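Local coordinates for UDP-N-acetylglucosamine 3-dehydrogenase (Acidithiobacillus ferrooxidans, PDB 7BVJ), which catalyses the NAD(+)-dependent oxidation of the glucosamine 3-position of UDP-N-acetylglucosamine to a ketone, a step in the biosynthesis of lipid A, at residues A[123-129]-A[235-240]; A[137-143]-A[221-227]; A[173-179]-A[199-205]. One frame throughout, in Å; residues are numbered along the deposited sequence.

Contact 1 (A[123-129]-A[235-240])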
loop_
_atom_site.group_PDB
_atom_site.type_symbol
_atom_site.label_atom_id
_atom_site.label_comp_id
_atom_site.label_asym_id
_atom_site.label_seq_id
_atom_site.Cartn_x
_atom_site.Cartn_y
_atom_site.Cartn_z
ATOM N N HIS A 123 -1.973 7.614 5.212
ATOM C CA HIS A 123 -2.053 8.967 4.683
ATOM C C HIS A 123 -2.897 9.845 5.608
ATOM O O HIS A 123 -3.918 9.387 6.133
ATOM C CB HIS A 123 -2.657 8.966 3.277
ATOM C CG HIS A 123 -2.447 10.254 2.544
ATOM N ND1 HIS A 123 -3.171 11.394 2.821
ATOM C CD2 HIS A 123 -1.559 10.599 1.580
ATOM C CE1 HIS A 123 -2.750 12.381 2.048
ATOM N NE2 HIS A 123 -1.773 11.924 1.284
ATOM N N PRO A 124 -2.489 11.100 5.845
ATOM C CA PRO A 124 -3.218 11.938 6.819
ATOM C C PRO A 124 -4.701 12.114 6.502
ATOM O O PRO A 124 -5.535 12.160 7.421
ATOM C CB PRO A 124 -2.461 13.275 6.760
ATOM C CG PRO A 124 -1.091 12.933 6.278
ATOM C CD PRO A 124 -1.221 11.716 5.399
ATOM N N ALA A 125 -5.059 12.214 5.221
ATOM C CA ALA A 125 -6.463 12.392 4.874
ATOM C C ALA A 125 -7.273 11.152 5.220
ATOM O O ALA A 125 -8.406 11.254 5.721
ATOM C CB ALA A 125 -6.597 12.723 3.390
ATOM N N ILE A 126 -6.696 9.973 4.993
ATOM C CA ILE A 126 -7.422 8.739 5.279
ATOM C C ILE A 126 -7.559 8.550 6.786
ATOM O O ILE A 126 -8.603 8.111 7.277
ATOM C CB ILE A 126 -6.729 7.536 4.609
ATOM C CG1 ILE A 126 -7.238 7.313 3.181
ATOM C CG2 ILE A 126 -7.052 6.249 5.369
ATOM C CD1 ILE A 126 -7.306 8.534 2.305
ATOM N N GLN A 127 -6.516 8.882 7.544
ATOM C CA GLN A 127 -6.612 8.763 8.994
ATOM C C GLN A 127 -7.686 9.692 9.532
ATOM O O GLN A 127 -8.490 9.297 10.383
ATOM C CB GLN A 127 -5.257 9.062 9.643
ATOM C CG GLN A 127 -5.248 8.978 11.178
ATOM C CD GLN A 127 -3.899 8.516 11.734
ATOM O OE1 GLN A 127 -3.217 7.674 11.133
ATOM N NE2 GLN A 127 -3.508 9.071 12.885
ATOM N N TYR A 128 -7.735 10.922 9.012
ATOM C CA TYR A 128 -8.754 11.863 9.451
ATOM C C TYR A 128 -10.153 11.356 9.124
ATOM O O TYR A 128 -11.073 11.468 9.948
ATOM C CB TYR A 128 -8.520 13.230 8.809
ATOM C CG TYR A 128 -9.537 14.262 9.263
ATOM C CD1 TYR A 128 -10.737 14.429 8.582
ATOM C CD2 TYR A 128 -9.301 15.056 10.375
ATOM C CE1 TYR A 128 -11.662 15.350 8.989
ATOM C CE2 TYR A 128 -10.224 15.985 10.787
ATOM C CZ TYR A 128 -11.401 16.125 10.091
ATOM O OH TYR A 128 -12.321 17.052 10.493
ATOM N N LEU A 129 -10.339 10.815 7.917
ATOM C CA LEU A 129 -11.673 10.376 7.514
ATOM C C LEU A 129 -12.097 9.136 8.288
ATOM O O LEU A 129 -13.280 8.968 8.611
ATOM C CB LEU A 129 -11.713 10.113 6.003
ATOM C CG LEU A 129 -11.718 11.363 5.130
ATOM C CD1 LEU A 129 -11.417 10.999 3.705
ATOM C CD2 LEU A 129 -13.066 12.077 5.275
ATOM N N PHE A 235 -4.237 13.518 -2.621
ATOM C CA PHE A 235 -3.164 12.810 -1.938
ATOM C C PHE A 235 -1.822 13.497 -2.157
ATOM O O PHE A 235 -1.021 13.631 -1.222
ATOM C CB PHE A 235 -3.103 11.365 -2.438
ATOM C CG PHE A 235 -4.198 10.484 -1.896
ATOM C CD1 PHE A 235 -5.177 9.972 -2.736
ATOM C CD2 PHE A 235 -4.237 10.157 -0.551
ATOM C CE1 PHE A 235 -6.196 9.153 -2.239
ATOM C CE2 PHE A 235 -5.247 9.341 -0.036
ATOM C CZ PHE A 235 -6.227 8.836 -0.884
ATOM N N LEU A 236 -1.558 13.936 -3.389
ATOM C CA LEU A 236 -0.266 14.531 -3.715
ATOM C C LEU A 236 -0.050 15.821 -2.940
ATOM O O LEU A 236 0.970 15.992 -2.259
ATOM C CB LEU A 236 -0.178 14.788 -5.221
ATOM C CG LEU A 236 1.075 14.281 -5.922
ATOM C CD1 LEU A 236 1.391 12.861 -5.475
ATOM C CD2 LEU A 236 0.875 14.344 -7.424
ATOM N N ASN A 237 -1.014 16.733 -3.018
ATOM C CA ASN A 237 -0.901 18.024 -2.363
ATOM C C ASN A 237 -1.343 17.994 -0.909
ATOM O O ASN A 237 -1.262 19.025 -0.240
ATOM C CB ASN A 237 -1.687 19.061 -3.161
ATOM C CG ASN A 237 -1.155 19.202 -4.581
ATOM O OD1 ASN A 237 -0.008 18.849 -4.856
ATOM N ND2 ASN A 237 -1.984 19.701 -5.488
ATOM N N ASN A 238 -1.771 16.830 -0.413
ATOM C CA ASN A 238 -2.149 16.610 0.985
ATOM C C ASN A 238 -3.284 17.540 1.430
ATOM O O ASN A 238 -3.224 18.159 2.500
ATOM C CB ASN A 238 -0.928 16.742 1.907
ATOM C CG ASN A 238 -1.117 16.034 3.252
ATOM O OD1 ASN A 238 -1.422 14.842 3.307
ATOM N ND2 ASN A 238 -0.928 16.772 4.341
ATOM N N THR A 239 -4.345 17.615 0.613
ATOM C CA THR A 239 -5.505 18.434 0.956
ATOM C C THR A 239 -6.778 17.604 1.018
ATOM O O THR A 239 -6.944 16.632 0.278
ATOM C CB THR A 239 -5.721 19.584 -0.042
ATOM O OG1 THR A 239 -6.011 19.054 -1.340
ATOM C CG2 THR A 239 -4.485 20.483 -0.117
ATOM N N LEU A 240 -7.702 18.025 1.891
ATOM C CA LEU A 240 -8.974 17.337 2.075
ATOM C C LEU A 240 -10.103 18.351 2.219
ATOM O O LEU A 240 -9.993 19.306 2.994
ATOM C CB LEU A 240 -8.923 16.407 3.297
ATOM C CG LEU A 240 -10.240 15.966 3.943
ATOM C CD1 LEU A 240 -11.046 15.090 3.008
ATOM C CD2 LEU A 240 -9.952 15.228 5.217
#
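The imidazole of His123 sits at the centre of this contact, with the ring of Phe235 standing on one of its faces. The pair is T-shaped: the planes meet at 87°, the centroids are 4.8 Å apart, and the edge of Phe235, led by CD2, points at the middle of the imidazole. Pro124 CD covers the opposite face near its rim. Both ring nitrogens are engaged in the ring plane. NE2 donates to Phe235 O over 3.1 Å, arriving on a carbonyl lone pair, while ND1 accepts from Ala125 N at 3.2 Å and so caps helix 124-132, with His123 as N-cap residue. A chi1 of -165° swings the ring away from its own amide and back over the first helical turn, where ND1 can meet that N-H.

Packing is close on the buried side. Ile126 CD1 abuts the edge of Phe235, 3.2 Å from CE2, and Leu168 of helix 157-173 touches both residues. Ala125 and, a turn later, Leu129 lie against Leu240, the first inward-facing residue of strand 239-245. The outer side is partly open to solvent: Asn238, in a G1 beta bulge with Thr239 opposite Asp234, and Tyr128, against Leu240 CD2, are only partly buried, although Asn238 OD1 still comes to 3.1 Å from His123 CE1. Without the imidazole, as with an alanine here, the Phe235 carbonyl and the Ala125 amide would probably lose these partners and a gap would open beside the Phe235 ring.

Because NE2 donates while ND1 accepts, the bonding is consistent with a neutral imidazole that carries its proton on NE2, one ring tying the start of the helix to the turn between strands 229-234 and 239-245.

Contact 2 (A[137-143]-A[221-227]). With F8U ((2R,3R)-2,3-bis(oxidanyl)butane-1,4-disulfonic acid), chain F.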
loop_
_atom_site.group_PDB
_atom_site.type_symbol
_atom_site.label_atom_id
_atom_site.label_comp_id
_atom_site.label_asym_id
_atom_site.label_seq_id
_atom_site.Cartn_x
_atom_site.Cartn_y
_atom_site.Cartn_z
ATOM N N PRO A 137 -18.587 4.587 2.708
ATOM C CA PRO A 137 -19.030 5.414 1.580
ATOM C C PRO A 137 -19.919 4.614 0.649
ATOM O O PRO A 137 -19.810 3.390 0.553
ATOM C CB PRO A 137 -17.723 5.807 0.884
ATOM C CG PRO A 137 -16.693 4.861 1.421
ATOM C CD PRO A 137 -17.120 4.520 2.797
ATOM N N ARG A 138 -20.797 5.330 -0.049
ATOM C CA ARG A 138 -21.664 4.712 -1.038
ATOM C C ARG A 138 -21.024 4.686 -2.415
ATOM O O ARG A 138 -21.284 3.757 -3.191
ATOM C CB ARG A 138 -23.006 5.449 -1.105
ATOM C CG ARG A 138 -23.591 5.807 0.257
ATOM C CD ARG A 138 -23.807 4.560 1.087
ATOM N NE ARG A 138 -24.836 4.727 2.104
ATOM C CZ ARG A 138 -25.232 3.749 2.908
ATOM N NH1 ARG A 138 -24.667 2.549 2.810
ATOM N NH2 ARG A 138 -26.185 3.963 3.804
ATOM N N TYR A 139 -20.185 5.674 -2.731
ATOM C CA TYR A 139 -19.483 5.698 -4.013
ATOM C C TYR A 139 -18.068 6.239 -3.830
ATOM O O TYR A 139 -17.867 7.211 -3.099
ATOM C CB TYR A 139 -20.278 6.550 -5.016
ATOM C CG TYR A 139 -19.664 6.744 -6.388
ATOM C CD1 TYR A 139 -19.378 5.667 -7.212
ATOM C CD2 TYR A 139 -19.408 8.017 -6.868
ATOM C CE1 TYR A 139 -18.818 5.855 -8.466
ATOM C CE2 TYR A 139 -18.861 8.217 -8.103
ATOM C CZ TYR A 139 -18.568 7.134 -8.909
ATOM O OH TYR A 139 -18.030 7.359 -10.162
ATOM N N LEU A 140 -17.078 5.608 -4.480
ATOM C CA LEU A 140 -15.713 6.140 -4.517
ATOM C C LEU A 140 -15.240 6.259 -5.969
ATOM O O LEU A 140 -15.433 5.344 -6.774
ATOM C CB LEU A 140 -14.700 5.272 -3.747
ATOM C CG LEU A 140 -14.976 4.672 -2.381
ATOM C CD1 LEU A 140 -15.759 3.383 -2.551
ATOM C CD2 LEU A 140 -13.670 4.389 -1.659
ATOM N N GLU A 141 -14.607 7.390 -6.283
ATOM C CA GLU A 141 -14.095 7.706 -7.608
ATOM C C GLU A 141 -12.643 8.126 -7.429
ATOM O O GLU A 141 -12.372 9.101 -6.727
ATOM C CB GLU A 141 -14.905 8.846 -8.219
ATOM C CG GLU A 141 -15.164 8.753 -9.673
ATOM C CD GLU A 141 -16.171 9.797 -10.133
ATOM O OE1 GLU A 141 -16.012 10.989 -9.783
ATOM O OE2 GLU A 141 -17.123 9.418 -10.842
ATOM N N ALA A 142 -11.703 7.420 -8.052
ATOM C CA ALA A 142 -10.299 7.731 -7.788
ATOM C C ALA A 142 -9.482 7.736 -9.071
ATOM O O ALA A 142 -9.808 7.039 -10.042
ATOM C CB ALA A 142 -9.668 6.758 -6.757
ATOM N N GLU A 143 -8.415 8.548 -9.055
ATOM C CA GLU A 143 -7.436 8.627 -10.141
ATOM C C GLU A 143 -6.019 8.550 -9.580
ATOM O O GLU A 143 -5.654 9.327 -8.688
ATOM C CB GLU A 143 -7.592 9.919 -10.959
ATOM C CG GLU A 143 -8.974 10.148 -11.520
ATOM C CD GLU A 143 -9.191 11.590 -11.913
ATOM O OE1 GLU A 143 -8.870 11.949 -13.075
ATOM O OE2 GLU A 143 -9.670 12.361 -11.049
ATOM N N ARG A 221 -5.845 11.520 -6.733
ATOM C CA ARG A 221 -7.050 12.117 -6.180
ATOM C C ARG A 221 -8.097 11.045 -5.907
ATOM O O ARG A 221 -8.090 9.972 -6.525
ATOM C CB ARG A 221 -7.580 13.198 -7.118
ATOM C CG ARG A 221 -6.594 14.369 -7.273
ATOM C CD ARG A 221 -7.192 15.557 -8.011
ATOM N NE ARG A 221 -7.919 15.160 -9.213
ATOM C CZ ARG A 221 -7.458 15.294 -10.454
ATOM N NH1 ARG A 221 -6.253 15.814 -10.670
ATOM N NH2 ARG A 221 -8.203 14.901 -11.482
ATOM N N MET A 222 -8.977 11.337 -4.944
ATOM C CA MET A 222 -10.110 10.468 -4.626
ATOM C C MET A 222 -11.283 11.311 -4.157
ATOM O O MET A 222 -11.170 12.059 -3.179
ATOM C CB MET A 222 -9.769 9.432 -3.552
ATOM C CG MET A 222 -10.943 8.479 -3.235
ATOM S SD MET A 222 -10.544 7.216 -1.997
ATOM C CE MET A 222 -9.684 6.037 -3.014
ATOM N N ARG A 223 -12.412 11.174 -4.833
ATOM C CA ARG A 223 -13.668 11.720 -4.365
ATOM C C ARG A 223 -14.505 10.594 -3.759
ATOM O O ARG A 223 -14.505 9.459 -4.253
ATOM C CB ARG A 223 -14.395 12.429 -5.512
ATOM C CG ARG A 223 -13.674 13.723 -5.903
ATOM C CD ARG A 223 -14.145 14.312 -7.232
ATOM N NE ARG A 223 -13.922 13.413 -8.368
ATOM C CZ ARG A 223 -12.753 13.236 -8.989
ATOM N NH1 ARG A 223 -11.660 13.888 -8.607
ATOM N NH2 ARG A 223 -12.680 12.394 -9.999
ATOM N N ILE A 224 -15.161 10.900 -2.643
ATOM C CA ILE A 224 -15.863 9.921 -1.830
ATOM C C ILE A 224 -17.245 10.476 -1.506
ATOM O O ILE A 224 -17.368 11.623 -1.058
ATOM C CB ILE A 224 -15.079 9.607 -0.547
ATOM C CG1 ILE A 224 -13.601 9.316 -0.869
ATOM C CG2 ILE A 224 -15.730 8.481 0.194
ATOM C CD1 ILE A 224 -12.777 8.941 0.341
ATOM N N PHE A 225 -18.279 9.670 -1.734
ATOM C CA PHE A 225 -19.667 10.081 -1.580
ATOM C C PHE A 225 -20.353 9.196 -0.548
ATOM O O PHE A 225 -20.443 7.969 -0.724
ATOM C CB PHE A 225 -20.423 10.003 -2.913
ATOM C CG PHE A 225 -19.847 10.862 -4.010
ATOM C CD1 PHE A 225 -20.457 12.059 -4.366
ATOM C CD2 PHE A 225 -18.712 10.457 -4.712
ATOM C CE1 PHE A 225 -19.922 12.846 -5.388
ATOM C CE2 PHE A 225 -18.182 11.240 -5.731
ATOM C CZ PHE A 225 -18.789 12.434 -6.063
ATOM N N TRP A 226 -20.837 9.828 0.519
ATOM C CA TRP A 226 -21.796 9.261 1.451
ATOM C C TRP A 226 -23.159 9.870 1.159
ATOM O O TRP A 226 -23.301 10.763 0.323
ATOM C CB TRP A 226 -21.395 9.531 2.906
ATOM C CG TRP A 226 -20.104 8.906 3.354
ATOM C CD1 TRP A 226 -19.955 7.730 4.036
ATOM C CD2 TRP A 226 -18.786 9.439 3.187
ATOM N NE1 TRP A 226 -18.631 7.491 4.283
ATOM C CE2 TRP A 226 -17.889 8.527 3.778
ATOM C CE3 TRP A 226 -18.274 10.593 2.577
ATOM C CZ2 TRP A 226 -16.508 8.735 3.788
ATOM C CZ3 TRP A 226 -16.920 10.800 2.592
ATOM C CH2 TRP A 226 -16.041 9.881 3.206
ATOM N N GLN A 227 -24.175 9.392 1.880
ATOM C CA GLN A 227 -25.525 9.914 1.692
ATOM C C GLN A 227 -25.634 11.394 2.041
ATOM O O GLN A 227 -26.523 12.081 1.527
ATOM C CB GLN A 227 -26.504 9.108 2.541
ATOM C CG GLN A 227 -27.929 9.164 2.066
ATOM C CD GLN A 227 -28.618 7.826 2.198
ATOM O OE1 GLN A 227 -27.964 6.793 2.386
ATOM N NE2 GLN A 227 -29.942 7.830 2.093
HETATM C C01 F8U F . -14.426 16.327 -10.531
HETATM C C02 F8U F . -13.690 17.668 -10.653
HETATM C C03 F8U F . -13.070 18.294 -9.404
HETATM C C04 F8U F . -13.618 17.865 -8.056
HETATM O O06 F8U F . -12.191 20.034 -6.920
HETATM O O07 F8U F . -13.806 19.088 -5.603
HETATM O O08 F8U F . -11.715 17.921 -6.168
HETATM O O09 F8U F . -13.270 19.656 -9.494
HETATM O O10 F8U F . -12.606 17.493 -11.500
HETATM O O12 F8U F . -17.215 16.458 -10.893
HETATM O O13 F8U F . -16.570 15.353 -9.014
HETATM O O14 F8U F . -16.120 17.771 -9.078
HETATM S S05 F8U F . -12.822 18.719 -6.649
HETATM S S11 F8U F . -16.125 16.501 -9.878
#
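Glu143 OE2 is gripped by two arginines of the neighbouring strand: Arg223 NH2 at 3.2 Å, in a fairly straight bond, and Arg221 NH2 at 3.0 Å, in a weak, more bent one. The Arg223 donor lies in its own guanidinium plane but meets the oxygen from above the carboxylate. Bending at chi3 (-61°) turns the Arg223 guanidinium so that its edge takes both acids, with Glu141 OE1 a long, weak partner of NE. One face of the same group lies under C01 of the bound disulfonate, which Tyr230 and Ser232 also hold by hydrogen bonds. The anion probably adds to the charge balance here.

Tyr139 and Phe225 follow on this face, their rings oblique at 40°. On the other, Ala142 and Leu140 touch Met222, and Pro137 CB presses tightly on Ile224 CG2 at 3.4 Å. Pro137 CA makes a CH-pi contact over the five-membered ring of Trp226, whose NE1 is bonded to Gly135 O. A classic bulge ends the pairing, Phe225 O accepting from both Arg138 N and Tyr139 N.

These antiparallel strands lie inside the mixed sheet, flanked by strands 206-215 and 229-234, with helix 157-173 packed on the Leu140, Ala142 and Met222 face.

Contact 3 (A[173-179]-A[199-205])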
loop_
_atom_site.group_PDB
_atom_site.type_symbol
_atom_site.label_atom_id
_atom_site.label_comp_id
_atom_site.label_asym_id
_atom_site.label_seq_id
_atom_site.Cartn_x
_atom_site.Cartn_y
_atom_site.Cartn_z
ATOM N N THR A 173 -15.027 0.653 3.161
ATOM C CA THR A 173 -16.340 0.020 3.126
ATOM C C THR A 173 -16.466 -1.175 4.058
ATOM O O THR A 173 -17.559 -1.439 4.577
ATOM C CB THR A 173 -16.683 -0.431 1.704
ATOM O OG1 THR A 173 -15.639 -1.294 1.216
ATOM C CG2 THR A 173 -16.862 0.794 0.775
ATOM N N GLY A 174 -15.390 -1.924 4.270
ATOM C CA GLY A 174 -15.541 -3.169 5.000
ATOM C C GLY A 174 -16.331 -4.224 4.258
ATOM O O GLY A 174 -16.790 -5.188 4.870
ATOM N N ALA A 175 -16.477 -4.083 2.944
ATOM C CA ALA A 175 -17.293 -4.977 2.139
ATOM C C ALA A 175 -16.413 -5.790 1.194
ATOM O O ALA A 175 -15.201 -5.568 1.085
ATOM C CB ALA A 175 -18.348 -4.174 1.369
ATOM N N GLU A 176 -17.036 -6.762 0.520
ATOM C CA GLU A 176 -16.375 -7.646 -0.427
ATOM C C GLU A 176 -16.919 -7.445 -1.839
ATOM O O GLU A 176 -18.123 -7.223 -2.013
ATOM C CB GLU A 176 -16.552 -9.121 -0.030
ATOM C CG GLU A 176 -15.770 -9.536 1.202
ATOM C CD GLU A 176 -16.524 -9.231 2.493
ATOM O OE1 GLU A 176 -17.773 -9.345 2.507
ATOM O OE2 GLU A 176 -15.869 -8.861 3.491
ATOM N N PRO A 177 -16.070 -7.557 -2.867
ATOM C CA PRO A 177 -16.543 -7.352 -4.245
ATOM C C PRO A 177 -17.504 -8.449 -4.684
ATOM O O PRO A 177 -17.287 -9.637 -4.417
ATOM C CB PRO A 177 -15.253 -7.387 -5.079
ATOM C CG PRO A 177 -14.139 -7.306 -4.117
ATOM C CD PRO A 177 -14.640 -7.899 -2.829
ATOM N N VAL A 178 -18.575 -8.020 -5.358
ATOM C CA VAL A 178 -19.513 -8.920 -6.013
ATOM C C VAL A 178 -19.338 -8.914 -7.519
ATOM O O VAL A 178 -19.670 -9.914 -8.166
ATOM C CB VAL A 178 -20.978 -8.575 -5.670
ATOM C CG1 VAL A 178 -21.881 -9.787 -5.898
ATOM C CG2 VAL A 178 -21.105 -8.110 -4.297
ATOM N N ASP A 179 -18.909 -7.793 -8.100
ATOM C CA ASP A 179 -18.776 -7.684 -9.545
ATOM C C ASP A 179 -17.604 -6.771 -9.830
ATOM O O ASP A 179 -17.458 -5.726 -9.193
ATOM C CB ASP A 179 -20.045 -7.134 -10.206
ATOM C CG ASP A 179 -19.922 -7.022 -11.731
ATOM O OD1 ASP A 179 -19.421 -5.988 -12.248
ATOM O OD2 ASP A 179 -20.344 -7.971 -12.421
ATOM N N MET A 199 -16.231 -1.501 -9.785
ATOM C CA MET A 199 -16.326 -2.578 -8.814
ATOM C C MET A 199 -17.585 -2.369 -7.988
ATOM O O MET A 199 -17.796 -1.286 -7.440
ATOM C CB MET A 199 -15.084 -2.598 -7.904
ATOM C CG MET A 199 -15.012 -3.760 -6.918
ATOM S SD MET A 199 -13.425 -3.917 -6.016
ATOM C CE MET A 199 -12.556 -5.147 -6.986
ATOM N N THR A 200 -18.413 -3.395 -7.897
ATOM C CA THR A 200 -19.587 -3.389 -7.032
ATOM C C THR A 200 -19.333 -4.339 -5.867
ATOM O O THR A 200 -19.040 -5.525 -6.081
ATOM C CB THR A 200 -20.835 -3.792 -7.815
ATOM O OG1 THR A 200 -20.830 -3.110 -9.073
ATOM C CG2 THR A 200 -22.097 -3.402 -7.060
ATOM N N LEU A 201 -19.439 -3.810 -4.647
ATOM C CA LEU A 201 -19.229 -4.557 -3.414
ATOM C C LEU A 201 -20.553 -5.080 -2.872
ATOM O O LEU A 201 -21.632 -4.706 -3.333
ATOM C CB LEU A 201 -18.545 -3.691 -2.358
ATOM C CG LEU A 201 -17.240 -3.006 -2.780
ATOM C CD1 LEU A 201 -16.647 -2.254 -1.611
ATOM C CD2 LEU A 201 -16.224 -3.999 -3.315
ATOM N N ASN A 202 -20.466 -5.955 -1.864
ATOM C CA ASN A 202 -21.665 -6.652 -1.404
ATOM C C ASN A 202 -22.530 -5.828 -0.459
ATOM O O ASN A 202 -23.591 -6.311 -0.054
ATOM C CB ASN A 202 -21.299 -8.023 -0.790
ATOM C CG ASN A 202 -20.533 -7.938 0.521
ATOM O OD1 ASN A 202 -20.036 -6.883 0.925
ATOM N ND2 ASN A 202 -20.442 -9.082 1.205
ATOM N N ASN A 203 -22.139 -4.594 -0.136
ATOM C CA ASN A 203 -23.008 -3.655 0.560
ATOM C C ASN A 203 -23.641 -2.658 -0.397
ATOM O O ASN A 203 -24.206 -1.658 0.053
ATOM C CB ASN A 203 -22.226 -2.904 1.639
ATOM C CG ASN A 203 -21.210 -1.954 1.041
ATOM O OD1 ASN A 203 -20.821 -2.123 -0.117
ATOM N ND2 ASN A 203 -20.783 -0.947 1.813
ATOM N N GLY A 204 -23.500 -2.880 -1.711
ATOM C CA GLY A 204 -23.952 -1.965 -2.738
ATOM C C GLY A 204 -23.022 -0.816 -3.096
ATOM O O GLY A 204 -23.369 -0.036 -3.992
ATOM N N THR A 205 -21.880 -0.656 -2.416
ATOM C CA THR A 205 -20.926 0.395 -2.786
ATOM C C THR A 205 -20.322 0.138 -4.163
ATOM O O THR A 205 -20.044 -1.002 -4.534
ATOM C CB THR A 205 -19.779 0.502 -1.772
ATOM O OG1 THR A 205 -20.291 0.707 -0.453
ATOM C CG2 THR A 205 -18.867 1.680 -2.123
HETATM O O HOH W 1 -19.276 -3.822 -10.960
#
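Asn202 faces Glu176 with both ends of its amide. OD1 accepts from Glu176 N at 3.0 Å, a nearly straight bond (172°) that comes from above the carbonyl plane, while ND2 reaches Glu176 OE1 in a weak one; carboxylate and amide are turned almost perpendicular. The backbones add a weak Asn202 N to Glu176 O bond, and Val178 CG2 rests against Asn202 CA at 3.3 Å. With chi1 at 68°, the Asn202 amide is folded back over its own backbone, which brings OD1 beside Glu176 N and against Ala175 CB.

Below this polar edge, Leu201 spreads its branches: CD1 lies 3.2 Å from Thr173 OG1, and CD2 lies against Pro177 CA. The Pro177 ring runs alongside the end of Met199, while Thr173 CG2 meets the methyl of Thr205.

The pairing belongs to the beta hairpin of strands 177-185 and 194-201, at the outer margin of the large sheet of the C-terminal domain. A classic bulge shifts its register: Thr200 O accepts from Val178 N at 2.6 Å and from Asp179 N, and Thr200 N returns a bond to Asp179 O. A water lies between Asp179 OD1 and Thr200 OG1, and Arg181 pairs with the other carboxylate oxygen.

Next outward, a type I turn from Leu201 to Gly204 sets the Asn202 backbone. Asn203 OD1 accepts from Thr205 N at 2.9 Å, an Asx turn, and Thr205 OG1 is bonded to Pro137 O. Thr173, at the end of helix 157-173, is held through OG1 by Thr169 O, and Leu166, Thr169 and Leu170 of that helix back Met199, Leu201 and Pro177.

Overall arrangement
All three contacts reach the same eight-stranded mixed sheet, away from the NAD site. Contact 2 lies between the others, its centre about 13 Å from each of theirs, whereas the centres of contacts 1 and 3 are about 23 Å apart and their nearest atoms about 10 Å. Along the chain the first segments run 123-129, 137-143, 173-179 and their partners return in reverse order, 199-205, 221-227, 235-240, so each contact encloses the next. Phe235 packs on Met222 and Leu129 on Ile224 and Trp226, joining contacts 1 and 2; Leu140 against Thr205 joins contacts 2 and 3. Helix 157-173 touches residues of all three, so the contacts are joined by one helix lying against the sheet.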